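Local coordinates for phage tail sheath protein (Desulfitobacterium hafniense, PDB 3HXL) that probably assembles in many copies into the contractile sheath that surrounds the tail tube of a bacteriophage or related phage-like particle, at residues A[72-77]-A[266-271]; A[132-135]-A[140-143]; A[190-195]-A[217-222]; A[419-424]-A[430-435]. All coordinates share one frame; numbering follows the deposited sequence.

Contact 1: A[72-77]-A[266-271]; sequences LRLINE and ATAWVA
Leu74, Glu77, Ala268 and Trp269 bring two helices side by side. Packing centres on Ala268, whose methyl CB touches Leu74 O at 3.6 Å, with Leu74 CD2 and Glu77 CB around it, the latter at 4.1 Å. The small methyl lets the axes of the short segments approach to 8.2 Å, at a crossing angle of -23°. Next to it, Glu77 O approaches Trp269 CA at 3.7 Å and lies obliquely to the indole. Both helices rest on the mixed sheet of this alpha/beta core, where Leu74 and Ala268 share Met38 of strand 35-40.

The polar contacts involve backbone carbonyls and the Glu77 carboxylate. A water stands 2.9 Å from Glu77 O and 3.2 Å from Trp269 O, though not all of its possible acceptors can be served at once. Glu77 CG lies beside the backbone N (chi1 -59°) and the chain bends again at chi2, which brings OE2 to Arg73 NH1 at 3.0 Å. That donor comes from above the carboxylate plane. Glu77 OE1 is held by the ammonium of Lys80 and the hydroxyl of Tyr288, which suit a buried carboxylate. Trp269 stacks on Tyr288 and gives its NE1 proton to Asp289.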
loop_
_atom_site.group_PDB
_atom_site.type_symbol
_atom_site.label_atom_id
_atom_site.label_comp_id
_atom_site.label_asym_id
_atom_site.label_seq_id
_atom_site.Cartn_x
_atom_site.Cartn_y
_atom_site.Cartn_z
ATOM N N LEU A 72 -10.226 11.307 -3.496
ATOM C CA LEU A 72 -9.211 10.269 -3.660
ATOM C C LEU A 72 -7.807 10.732 -3.307
ATOM O O LEU A 72 -6.822 10.087 -3.662
ATOM C CB LEU A 72 -9.236 9.721 -5.090
ATOM C CG LEU A 72 -10.549 9.067 -5.550
ATOM C CD1 LEU A 72 -10.373 8.553 -6.971
ATOM C CD2 LEU A 72 -10.931 7.918 -4.616
ATOM N N ARG A 73 -7.722 11.844 -2.591
ATOM C CA ARG A 73 -6.440 12.398 -2.180
ATOM C C ARG A 73 -5.419 11.378 -1.649
ATOM O O ARG A 73 -4.272 11.362 -2.098
ATOM C CB ARG A 73 -6.666 13.493 -1.130
ATOM C CG ARG A 73 -5.395 13.918 -0.411
ATOM C CD ARG A 73 -4.395 14.534 -1.382
ATOM N NE ARG A 73 -4.823 15.857 -1.820
ATOM C CZ ARG A 73 -4.199 16.578 -2.747
ATOM N NH1 ARG A 73 -3.113 16.102 -3.345
ATOM N NH2 ARG A 73 -4.663 17.773 -3.071
ATOM N N LEU A 74 -5.821 10.523 -0.706
ATOM C CA LEU A 74 -4.885 9.549 -0.137
ATOM C C LEU A 74 -4.355 8.546 -1.152
ATOM O O LEU A 74 -3.205 8.104 -1.063
ATOM C CB LEU A 74 -5.533 8.801 1.035
ATOM C CG LEU A 74 -6.051 9.694 2.169
ATOM C CD1 LEU A 74 -6.592 8.827 3.310
ATOM C CD2 LEU A 74 -4.935 10.585 2.664
ATOM N N ILE A 75 -5.195 8.179 -2.114
ATOM C CA ILE A 75 -4.784 7.240 -3.143
ATOM C C ILE A 75 -3.726 7.934 -4.006
ATOM O O ILE A 75 -2.708 7.345 -4.364
ATOM C CB ILE A 75 -6.002 6.811 -3.990
ATOM C CG1 ILE A 75 -6.946 5.975 -3.115
ATOM C CG2 ILE A 75 -5.555 6.005 -5.209
ATOM C CD1 ILE A 75 -8.254 5.617 -3.771
ATOM N N ASN A 76 -3.974 9.202 -4.311
ATOM C CA ASN A 76 -3.053 9.998 -5.111
ATOM C C ASN A 76 -1.700 10.085 -4.394
ATOM O O ASN A 76 -0.657 9.832 -4.994
ATOM C CB ASN A 76 -3.653 11.396 -5.340
ATOM C CG ASN A 76 -2.744 12.307 -6.158
ATOM O OD1 ASN A 76 -2.048 13.172 -5.613
ATOM N ND2 ASN A 76 -2.740 12.109 -7.464
ATOM N N GLU A 77 -1.718 10.409 -3.104
ATOM C CA GLU A 77 -0.482 10.533 -2.338
ATOM C C GLU A 77 0.314 9.234 -2.218
ATOM O O GLU A 77 1.534 9.238 -2.354
ATOM C CB GLU A 77 -0.783 11.090 -0.940
ATOM C CG GLU A 77 -1.460 12.456 -0.972
ATOM C CD GLU A 77 -0.684 13.468 -1.809
ATOM O OE1 GLU A 77 0.416 13.880 -1.383
ATOM O OE2 GLU A 77 -1.174 13.844 -2.896
ATOM N N ALA A 266 -0.725 12.104 5.989
ATOM C CA ALA A 266 0.658 11.991 5.540
ATOM C C ALA A 266 1.179 10.552 5.549
ATOM O O ALA A 266 2.156 10.244 4.869
ATOM C CB ALA A 266 1.555 12.886 6.398
ATOM N N THR A 267 0.528 9.664 6.302
ATOM C CA THR A 267 0.961 8.272 6.345
ATOM C C THR A 267 0.886 7.642 4.956
ATOM O O THR A 267 1.646 6.728 4.647
ATOM C CB THR A 267 0.096 7.404 7.313
ATOM O OG1 THR A 267 -1.257 7.353 6.844
ATOM C CG2 THR A 267 0.125 7.979 8.730
ATOM N N ALA A 268 -0.027 8.135 4.125
ATOM C CA ALA A 268 -0.197 7.604 2.770
ATOM C C ALA A 268 1.089 7.759 1.962
ATOM O O ALA A 268 1.607 6.784 1.408
ATOM C CB ALA A 268 -1.349 8.328 2.064
ATOM N N TRP A 269 1.597 8.986 1.882
ATOM C CA TRP A 269 2.835 9.235 1.142
ATOM C C TRP A 269 4.016 8.524 1.791
ATOM O O TRP A 269 4.839 7.913 1.107
ATOM C CB TRP A 269 3.143 10.733 1.075
ATOM C CG TRP A 269 4.388 11.044 0.287
ATOM C CD1 TRP A 269 4.472 11.264 -1.059
ATOM C CD2 TRP A 269 5.723 11.134 0.793
ATOM N NE1 TRP A 269 5.778 11.493 -1.424
ATOM C CE2 TRP A 269 6.568 11.425 -0.306
ATOM C CE3 TRP A 269 6.290 11.013 2.069
ATOM C CZ2 TRP A 269 7.953 11.577 -0.172
ATOM C CZ3 TRP A 269 7.674 11.166 2.204
ATOM C CH2 TRP A 269 8.487 11.453 1.086
ATOM N N VAL A 270 4.112 8.603 3.116
ATOM C CA VAL A 270 5.226 7.957 3.802
ATOM C C VAL A 270 5.275 6.457 3.510
ATOM O O VAL A 270 6.352 5.899 3.280
ATOM C CB VAL A 270 5.168 8.188 5.330
ATOM C CG1 VAL A 270 6.320 7.460 6.018
ATOM C CG2 VAL A 270 5.255 9.672 5.621
ATOM N N ALA A 271 4.110 5.815 3.509
ATOM C CA ALA A 271 4.021 4.383 3.239
ATOM C C ALA A 271 4.405 4.101 1.791
ATOM O O ALA A 271 5.115 3.140 1.503
ATOM C CB ALA A 271 2.603 3.893 3.507
HETATM O O HOH W 1 4.110 8.056 -2.021
#

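Contact 2: A[132-135]-A[140-143]; sequences DVST and AELD
Thr135 faces both Leu142 and Asp143, which makes a classic beta bulge in the hairpin of strands 131-137 and 140-147, part of the beta-sandwich domain. Two backbone bonds frame it. Thr135 N gives its proton to Asp143 O at 2.9 Å, and Leu142 N reaches Thr135 O at 3.0 Å, nearly straight onto the carbonyl (C=O...N 171°). The extra residue is accommodated by Leu142, whose psi of -7° departs from an extended strand and kinks the chain. Consistent with this, the short segments run at 110° to each other, far from a flat antiparallel pair.

Around these bonds, Asp143 O also accepts a CA-H...O contact from Ser134 CA. Thr135 and Asp143 bring their CB atoms to 4.2 Å. Just before the bulge, Glu141 extends its chain alongside Ser134 until OE1 stands 3.0 Å from Ser134 OG, a small hydroxyl suited to meeting a carboxylate.

Further out, Val133 packs on Leu119, Leu153 and Phe161, as a branched apolar residue should on the inner side of a sandwich. Gln145 and Asn156 steady Asp143 by donating to OD2. That same oxygen takes a proton from a water at 2.9 Å, which also donates to Val133 O and accepts from Thr135 OG1 at 2.7 Å.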
loop_
_atom_site.group_PDB
_atom_site.type_symbol
_atom_site.label_atom_id
_atom_site.label_comp_id
_atom_site.label_asym_id
_atom_site.label_seq_id
_atom_site.Cartn_x
_atom_site.Cartn_y
_atom_site.Cartn_z
ATOM N N ASP A 132 -35.135 7.899 -24.528
ATOM C CA ASP A 132 -33.700 8.056 -24.364
ATOM C C ASP A 132 -33.449 8.113 -22.864
ATOM O O ASP A 132 -33.768 9.111 -22.216
ATOM C CB ASP A 132 -33.202 9.346 -25.028
ATOM C CG ASP A 132 -33.211 9.265 -26.544
ATOM O OD1 ASP A 132 -32.806 8.220 -27.095
ATOM O OD2 ASP A 132 -33.612 10.255 -27.188
ATOM N N VAL A 133 -32.904 7.032 -22.312
ATOM C CA VAL A 133 -32.620 6.972 -20.881
ATOM C C VAL A 133 -31.154 7.309 -20.649
ATOM O O VAL A 133 -30.257 6.549 -21.018
ATOM C CB VAL A 133 -32.922 5.572 -20.303
ATOM C CG1 VAL A 133 -32.726 5.577 -18.790
ATOM C CG2 VAL A 133 -34.343 5.171 -20.650
ATOM N N SER A 134 -30.917 8.462 -20.041
ATOM C CA SER A 134 -29.557 8.896 -19.786
ATOM C C SER A 134 -29.219 8.910 -18.303
ATOM O O SER A 134 -30.068 9.197 -17.454
ATOM C CB SER A 134 -29.339 10.282 -20.398
ATOM O OG SER A 134 -29.500 10.231 -21.805
ATOM N N THR A 135 -27.970 8.577 -18.004
ATOM C CA THR A 135 -27.486 8.562 -16.634
ATOM C C THR A 135 -26.508 9.721 -16.497
ATOM O O THR A 135 -25.495 9.780 -17.199
ATOM C CB THR A 135 -26.757 7.236 -16.311
ATOM O OG1 THR A 135 -27.638 6.138 -16.567
ATOM C CG2 THR A 135 -26.330 7.200 -14.850
ATOM N N ALA A 140 -23.172 15.679 -15.819
ATOM C CA ALA A 140 -22.604 15.182 -17.063
ATOM C C ALA A 140 -23.183 13.820 -17.445
ATOM O O ALA A 140 -23.227 12.897 -16.629
ATOM C CB ALA A 140 -21.089 15.088 -16.940
ATOM N N GLU A 141 -23.627 13.702 -18.692
ATOM C CA GLU A 141 -24.191 12.451 -19.184
ATOM C C GLU A 141 -23.070 11.474 -19.505
ATOM O O GLU A 141 -22.262 11.723 -20.400
ATOM C CB GLU A 141 -25.026 12.706 -20.439
ATOM C CG GLU A 141 -25.525 11.442 -21.122
ATOM C CD GLU A 141 -26.305 11.741 -22.384
ATOM O OE1 GLU A 141 -27.401 12.332 -22.277
ATOM O OE2 GLU A 141 -25.817 11.391 -23.480
ATOM N N LEU A 142 -23.025 10.361 -18.777
ATOM C CA LEU A 142 -21.988 9.359 -18.993
ATOM C C LEU A 142 -22.519 8.101 -19.675
ATOM O O LEU A 142 -21.748 7.215 -20.031
ATOM C CB LEU A 142 -21.322 8.997 -17.663
ATOM C CG LEU A 142 -20.740 10.170 -16.867
ATOM C CD1 LEU A 142 -20.103 9.655 -15.586
ATOM C CD2 LEU A 142 -19.711 10.912 -17.711
ATOM N N ASP A 143 -23.837 8.021 -19.850
ATOM C CA ASP A 143 -24.451 6.881 -20.526
ATOM C C ASP A 143 -25.804 7.286 -21.098
ATOM O O ASP A 143 -26.519 8.102 -20.516
ATOM C CB ASP A 143 -24.635 5.690 -19.569
ATOM C CG ASP A 143 -25.124 4.432 -20.288
ATOM O OD1 ASP A 143 -24.463 3.996 -21.258
ATOM O OD2 ASP A 143 -26.167 3.869 -19.883
HETATM O O HOH W 2 -28.413 5.502 -19.053
#

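Contact 3: A[190-195]-A[217-222]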
loop_
_atom_site.group_PDB
_atom_site.type_symbol
_atom_site.label_atom_id
_atom_site.label_comp_id
_atom_site.label_asym_id
_atom_site.label_seq_id
_atom_site.Cartn_x
_atom_site.Cartn_y
_atom_site.Cartn_z
ATOM N N ASP A 190 -11.086 -7.391 9.086
ATOM C CA ASP A 190 -11.322 -8.060 7.818
ATOM C C ASP A 190 -10.206 -7.645 6.852
ATOM O O ASP A 190 -9.672 -8.468 6.111
ATOM C CB ASP A 190 -12.691 -7.661 7.246
ATOM C CG ASP A 190 -13.828 -7.871 8.238
ATOM O OD1 ASP A 190 -13.738 -8.804 9.059
ATOM O OD2 ASP A 190 -14.821 -7.111 8.186
ATOM N N TYR A 191 -9.860 -6.360 6.870
ATOM C CA TYR A 191 -8.794 -5.839 6.010
ATOM C C TYR A 191 -7.490 -6.593 6.243
ATOM O O TYR A 191 -6.929 -7.171 5.319
ATOM C CB TYR A 191 -8.552 -4.350 6.289
ATOM C CG TYR A 191 -7.249 -3.822 5.699
ATOM C CD1 TYR A 191 -7.045 -3.785 4.315
ATOM C CD2 TYR A 191 -6.216 -3.375 6.526
ATOM C CE1 TYR A 191 -5.840 -3.315 3.770
ATOM C CE2 TYR A 191 -5.013 -2.905 5.989
ATOM C CZ TYR A 191 -4.837 -2.877 4.616
ATOM O OH TYR A 191 -3.656 -2.398 4.093
ATOM N N LEU A 192 -7.013 -6.577 7.485
ATOM C CA LEU A 192 -5.759 -7.246 7.825
ATOM C C LEU A 192 -5.729 -8.697 7.375
ATOM O O LEU A 192 -4.709 -9.185 6.895
ATOM C CB LEU A 192 -5.505 -7.165 9.334
ATOM C CG LEU A 192 -5.249 -5.750 9.863
ATOM C CD1 LEU A 192 -5.129 -5.766 11.372
ATOM C CD2 LEU A 192 -3.970 -5.202 9.226
ATOM N N ALA A 193 -6.848 -9.394 7.529
ATOM C CA ALA A 193 -6.905 -10.790 7.124
ATOM C C ALA A 193 -6.732 -10.901 5.615
ATOM O O ALA A 193 -6.025 -11.776 5.128
ATOM C CB ALA A 193 -8.237 -11.402 7.547
ATOM N N ALA A 194 -7.374 -10.005 4.876
ATOM C CA ALA A 194 -7.298 -10.028 3.420
ATOM C C ALA A 194 -5.925 -9.633 2.889
ATOM O O ALA A 194 -5.417 -10.243 1.951
ATOM C CB ALA A 194 -8.356 -9.112 2.833
ATOM N N VAL A 195 -5.324 -8.608 3.484
ATOM C CA VAL A 195 -4.019 -8.155 3.022
ATOM C C VAL A 195 -2.915 -9.159 3.335
ATOM O O VAL A 195 -1.946 -9.286 2.585
ATOM C CB VAL A 195 -3.644 -6.788 3.639
ATOM C CG1 VAL A 195 -3.340 -6.937 5.129
ATOM C CG2 VAL A 195 -2.454 -6.204 2.897
ATOM N N THR A 217 0.164 -2.398 15.091
ATOM C CA THR A 217 1.510 -2.611 15.627
ATOM C C THR A 217 1.699 -4.096 15.933
ATOM O O THR A 217 2.735 -4.672 15.610
ATOM C CB THR A 217 1.740 -1.775 16.910
ATOM O OG1 THR A 217 1.657 -0.379 16.588
ATOM C CG2 THR A 217 3.119 -2.062 17.506
ATOM N N ALA A 218 0.692 -4.717 16.546
ATOM C CA ALA A 218 0.766 -6.136 16.865
ATOM C C ALA A 218 0.811 -6.946 15.571
ATOM O O ALA A 218 1.548 -7.929 15.455
ATOM C CB ALA A 218 -0.443 -6.560 17.713
ATOM N N PHE A 219 0.008 -6.524 14.600
ATOM C CA PHE A 219 -0.060 -7.178 13.299
ATOM C C PHE A 219 1.335 -7.217 12.676
ATOM O O PHE A 219 1.785 -8.260 12.202
ATOM C CB PHE A 219 -1.020 -6.408 12.385
ATOM C CG PHE A 219 -1.139 -6.977 10.999
ATOM C CD1 PHE A 219 -1.877 -8.131 10.762
ATOM C CD2 PHE A 219 -0.511 -6.347 9.921
ATOM C CE1 PHE A 219 -1.992 -8.654 9.474
ATOM C CE2 PHE A 219 -0.619 -6.861 8.629
ATOM C CZ PHE A 219 -1.360 -8.015 8.402
ATOM N N ALA A 220 2.017 -6.077 12.688
ATOM C CA ALA A 220 3.359 -5.985 12.121
ATOM C C ALA A 220 4.331 -6.945 12.806
ATOM O O ALA A 220 5.105 -7.637 12.144
ATOM C CB ALA A 220 3.872 -4.551 12.233
ATOM N N LYS A 221 4.287 -6.991 14.135
ATOM C CA LYS A 221 5.185 -7.866 14.887
ATOM C C LYS A 221 4.962 -9.335 14.556
ATOM O O LYS A 221 5.920 -10.109 14.438
ATOM C CB LYS A 221 4.999 -7.658 16.395
ATOM C CG LYS A 221 5.425 -6.293 16.917
ATOM C CD LYS A 221 5.131 -6.168 18.416
ATOM C CE LYS A 221 5.553 -4.814 18.975
ATOM N NZ LYS A 221 5.102 -4.624 20.392
ATOM N N ARG A 222 3.696 -9.718 14.402
ATOM C CA ARG A 222 3.366 -11.104 14.100
ATOM C C ARG A 222 3.869 -11.512 12.722
ATOM O O ARG A 222 4.542 -12.537 12.572
ATOM C CB ARG A 222 1.851 -11.332 14.191
ATOM C CG ARG A 222 1.448 -12.782 13.950
ATOM C CD ARG A 222 0.014 -13.045 14.390
ATOM N NE ARG A 222 -0.952 -12.187 13.698
ATOM C CZ ARG A 222 -1.329 -12.339 12.433
ATOM N NH1 ARG A 222 -2.213 -11.505 11.906
ATOM N NH2 ARG A 222 -0.831 -13.326 11.698
#
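Val195 N donates to Tyr191 O at 2.8 Å, a helical bond that fixes the backbone from which Val195 leans on Phe219. No polar bond crosses between the two segments, and the side chains that meet are all hydrocarbon.

The heart of the contact is Leu192 against Phe219. The methyl CD2 of Leu192 sits squarely over one face of the phenyl ring, 3.6 Å from its centroid and 6° off the normal, a CH-pi contact. A branched leucine suits this place because its other atoms can follow the ring outward: CD1 touches Phe219 CD1 at 4.1 Å, while CB reaches Phe219 CE1 at 3.8 Å. Leu192 O also lies against the ring, 3.8 Å from Phe219 CE1. The side chains reach past each other from opposing helices. Phe219 gets there because its CG lies anti to the backbone N (chi1 178°), which carries the ring across the gap, and a long flat residue is what spans helices whose closest CA atoms, of Leu192 and Phe219, are still 7.9 Å apart.

Val195 adds a second, lighter contact. Its CG1, tucked between N and C (chi1 71°), meets Phe219 CZ at 4.0 Å, and the same residue also packs on Met50 and Phe200. Leu192 in turn touches Thr215 and Phe216, about one turn earlier on helix 210-227.

Tyr191 and Val195 rest on strand 35-40, while helix 210-227 joins the parallel strands 202-204 and 232-236. Two neighbouring helices stacked on a sheet, one of them the helix of a beta-alpha-beta crossover, are typical of layered alpha/beta domains such as this subtilisin-like one.

Contact 4: A[419-424]-A[430-435]; sequences EAYAWP and KIYVRV
Lys430 crosses the rings of Trp423 and Tyr421 obliquely. Its CB is 4.1 Å from Trp423 CD2; CG then comes over the indole face, 3.3 Å from the centroid of the six-membered ring, and CD stays close at 3.4 Å from Trp423 CZ3. The chain turns at chi3 (-62°), so CE passes over the Tyr421 ring. NZ ends above the same face, 4.1 Å from the centroid, as a cation-pi contact. A lysine serves here because its methylenes pack on one ring while its charge meets another.

The backbones form an antiparallel hairpin of the C-terminal domain, with hydrogen-bonded pairs Ala420–Val433 and Ala422–Ile431. Those four, small or branched, share the face opposite the tyrosines; Ile431 continues onto Val346 and Leu350 of helix 344-364.

On the tyrosine face, Tyr432 OH donates to Glu419 OE2 at 2.6 Å, through the anti lone pair, and itself accepts from Arg434 NH2 at 3.0 Å. Glu419 OE2 and Arg434 NH2 form only a long salt bridge of 3.6 Å. The hydroxyl thus relays between carboxylate and guanidinium, and the nearby positive charge would be expected to favour the ionised glutamate.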
loop_
_atom_site.group_PDB
_atom_site.type_symbol
_atom_site.label_atom_id
_atom_site.label_comp_id
_atom_site.label_asym_id
_atom_site.label_seq_id
_atom_site.Cartn_x
_atom_site.Cartn_y
_atom_site.Cartn_z
ATOM N N GLU A 419 25.526 -18.802 8.258
ATOM C CA GLU A 419 25.933 -17.655 9.061
ATOM C C GLU A 419 26.655 -16.658 8.163
ATOM O O GLU A 419 27.521 -17.035 7.376
ATOM C CB GLU A 419 26.865 -18.095 10.195
ATOM C CG GLU A 419 26.191 -18.904 11.297
ATOM C CD GLU A 419 27.114 -19.157 12.480
ATOM O OE1 GLU A 419 28.141 -19.844 12.302
ATOM O OE2 GLU A 419 26.814 -18.665 13.586
ATOM N N ALA A 420 26.297 -15.383 8.279
ATOM C CA ALA A 420 26.930 -14.360 7.460
ATOM C C ALA A 420 27.006 -13.020 8.174
ATOM O O ALA A 420 26.331 -12.793 9.178
ATOM C CB ALA A 420 26.161 -14.197 6.158
ATOM N N TYR A 421 27.847 -12.141 7.648
ATOM C CA TYR A 421 27.979 -10.797 8.184
ATOM C C TYR A 421 27.653 -9.841 7.064
ATOM O O TYR A 421 28.229 -9.918 5.981
ATOM C CB TYR A 421 29.392 -10.526 8.689
ATOM C CG TYR A 421 29.641 -11.072 10.068
ATOM C CD1 TYR A 421 28.823 -10.709 11.139
ATOM C CD2 TYR A 421 30.692 -11.958 10.306
ATOM C CE1 TYR A 421 29.045 -11.216 12.413
ATOM C CE2 TYR A 421 30.921 -12.471 11.575
ATOM C CZ TYR A 421 30.094 -12.096 12.623
ATOM O OH TYR A 421 30.320 -12.601 13.880
ATOM N N ALA A 422 26.702 -8.953 7.327
ATOM C CA ALA A 422 26.293 -7.961 6.347
ATOM C C ALA A 422 26.524 -6.598 6.968
ATOM O O ALA A 422 26.160 -6.362 8.120
ATOM C CB ALA A 422 24.828 -8.137 6.002
ATOM N N TRP A 423 27.135 -5.702 6.203
ATOM C CA TRP A 423 27.418 -4.364 6.692
ATOM C C TRP A 423 26.634 -3.337 5.881
ATOM O O TRP A 423 27.045 -2.963 4.784
ATOM C CB TRP A 423 28.914 -4.077 6.572
ATOM C CG TRP A 423 29.461 -3.257 7.685
ATOM C CD1 TRP A 423 28.869 -2.179 8.279
ATOM C CD2 TRP A 423 30.727 -3.426 8.328
ATOM N NE1 TRP A 423 29.689 -1.667 9.255
ATOM C CE2 TRP A 423 30.836 -2.414 9.308
ATOM C CE3 TRP A 423 31.782 -4.337 8.175
ATOM C CZ2 TRP A 423 31.961 -2.283 10.127
ATOM C CZ3 TRP A 423 32.902 -4.207 8.992
ATOM C CH2 TRP A 423 32.980 -3.187 9.958
ATOM N N PRO A 424 25.483 -2.879 6.401
ATOM C CA PRO A 424 24.671 -1.886 5.687
ATOM C C PRO A 424 25.478 -0.605 5.499
ATOM O O PRO A 424 26.222 -0.206 6.392
ATOM C CB PRO A 424 23.483 -1.672 6.623
ATOM C CG PRO A 424 23.350 -2.994 7.302
ATOM C CD PRO A 424 24.788 -3.343 7.613
ATOM N N LYS A 430 28.736 -4.103 11.774
ATOM C CA LYS A 430 28.313 -5.276 11.011
ATOM C C LYS A 430 27.082 -5.918 11.635
ATOM O O LYS A 430 26.861 -5.810 12.838
ATOM C CB LYS A 430 29.434 -6.323 10.968
ATOM C CG LYS A 430 30.843 -5.756 11.057
ATOM C CD LYS A 430 31.909 -6.844 10.916
ATOM C CE LYS A 430 31.831 -7.887 12.027
ATOM N NZ LYS A 430 32.897 -8.915 11.870
ATOM N N ILE A 431 26.285 -6.592 10.814
ATOM C CA ILE A 431 25.095 -7.266 11.314
ATOM C C ILE A 431 25.209 -8.767 11.065
ATOM O O ILE A 431 25.554 -9.200 9.966
ATOM C CB ILE A 431 23.818 -6.725 10.640
ATOM C CG1 ILE A 431 23.597 -5.266 11.059
ATOM C CG2 ILE A 431 22.613 -7.580 11.035
ATOM C CD1 ILE A 431 22.424 -4.599 10.386
ATOM N N TYR A 432 24.937 -9.545 12.109
ATOM C CA TYR A 432 24.989 -11.002 12.048
ATOM C C TYR A 432 23.684 -11.534 11.464
ATOM O O TYR A 432 22.597 -11.146 11.890
ATOM C CB TYR A 432 25.201 -11.572 13.455
ATOM C CG TYR A 432 25.062 -13.075 13.556
ATOM C CD1 TYR A 432 25.991 -13.929 12.959
ATOM C CD2 TYR A 432 23.992 -13.644 14.248
ATOM C CE1 TYR A 432 25.853 -15.317 13.050
ATOM C CE2 TYR A 432 23.843 -15.025 14.343
ATOM C CZ TYR A 432 24.775 -15.856 13.744
ATOM O OH TYR A 432 24.620 -17.221 13.839
ATOM N N VAL A 433 23.805 -12.417 10.482
ATOM C CA VAL A 433 22.646 -13.006 9.820
ATOM C C VAL A 433 22.708 -14.519 9.978
ATOM O O VAL A 433 23.674 -15.155 9.553
ATOM C CB VAL A 433 22.637 -12.669 8.314
ATOM C CG1 VAL A 433 21.420 -13.290 7.643
ATOM C CG2 VAL A 433 22.650 -11.171 8.123
ATOM N N ARG A 434 21.682 -15.089 10.597
ATOM C CA ARG A 434 21.631 -16.527 10.809
ATOM C C ARG A 434 20.427 -17.104 10.084
ATOM O O ARG A 434 19.291 -16.685 10.320
ATOM C CB ARG A 434 21.529 -16.838 12.306
ATOM C CG ARG A 434 21.466 -18.321 12.637
ATOM C CD ARG A 434 21.101 -18.539 14.104
ATOM N NE ARG A 434 21.220 -19.938 14.503
ATOM C CZ ARG A 434 22.373 -20.594 14.589
ATOM N NH1 ARG A 434 22.389 -21.869 14.960
ATOM N NH2 ARG A 434 23.512 -19.976 14.310
ATOM N N VAL A 435 20.682 -18.057 9.194
ATOM C CA VAL A 435 19.621 -18.700 8.433
ATOM C C VAL A 435 19.511 -20.170 8.809
ATOM O O VAL A 435 20.503 -20.901 8.804
ATOM C CB VAL A 435 19.873 -18.625 6.909
ATOM C CG1 VAL A 435 18.680 -19.208 6.160
ATOM C CG2 VAL A 435 20.120 -17.192 6.486
#

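Contacts 1 and 3 are buried helix pairs in the central body, with centres 19 Å apart, and both rest on strand 35-40. Contact 1 touches its even-numbered residues and contact 3 its odd-numbered ones, consistent with helices layered on opposite faces of one sheet. Contacts 2 and 4 are partly buried hairpins in separate outer domains, their centres 63 Å apart on opposite sides of the chain's centre. Chemistry follows place: contact 3 joins apolar side chains, contact 1 adds a buried carboxylate and a water between carbonyls, whereas the hairpins are joined by backbone bonds with charged and hydroxyl groups, several at or near the surface. Contact 2 is irregular; contact 4 is regular and richer in aromatics.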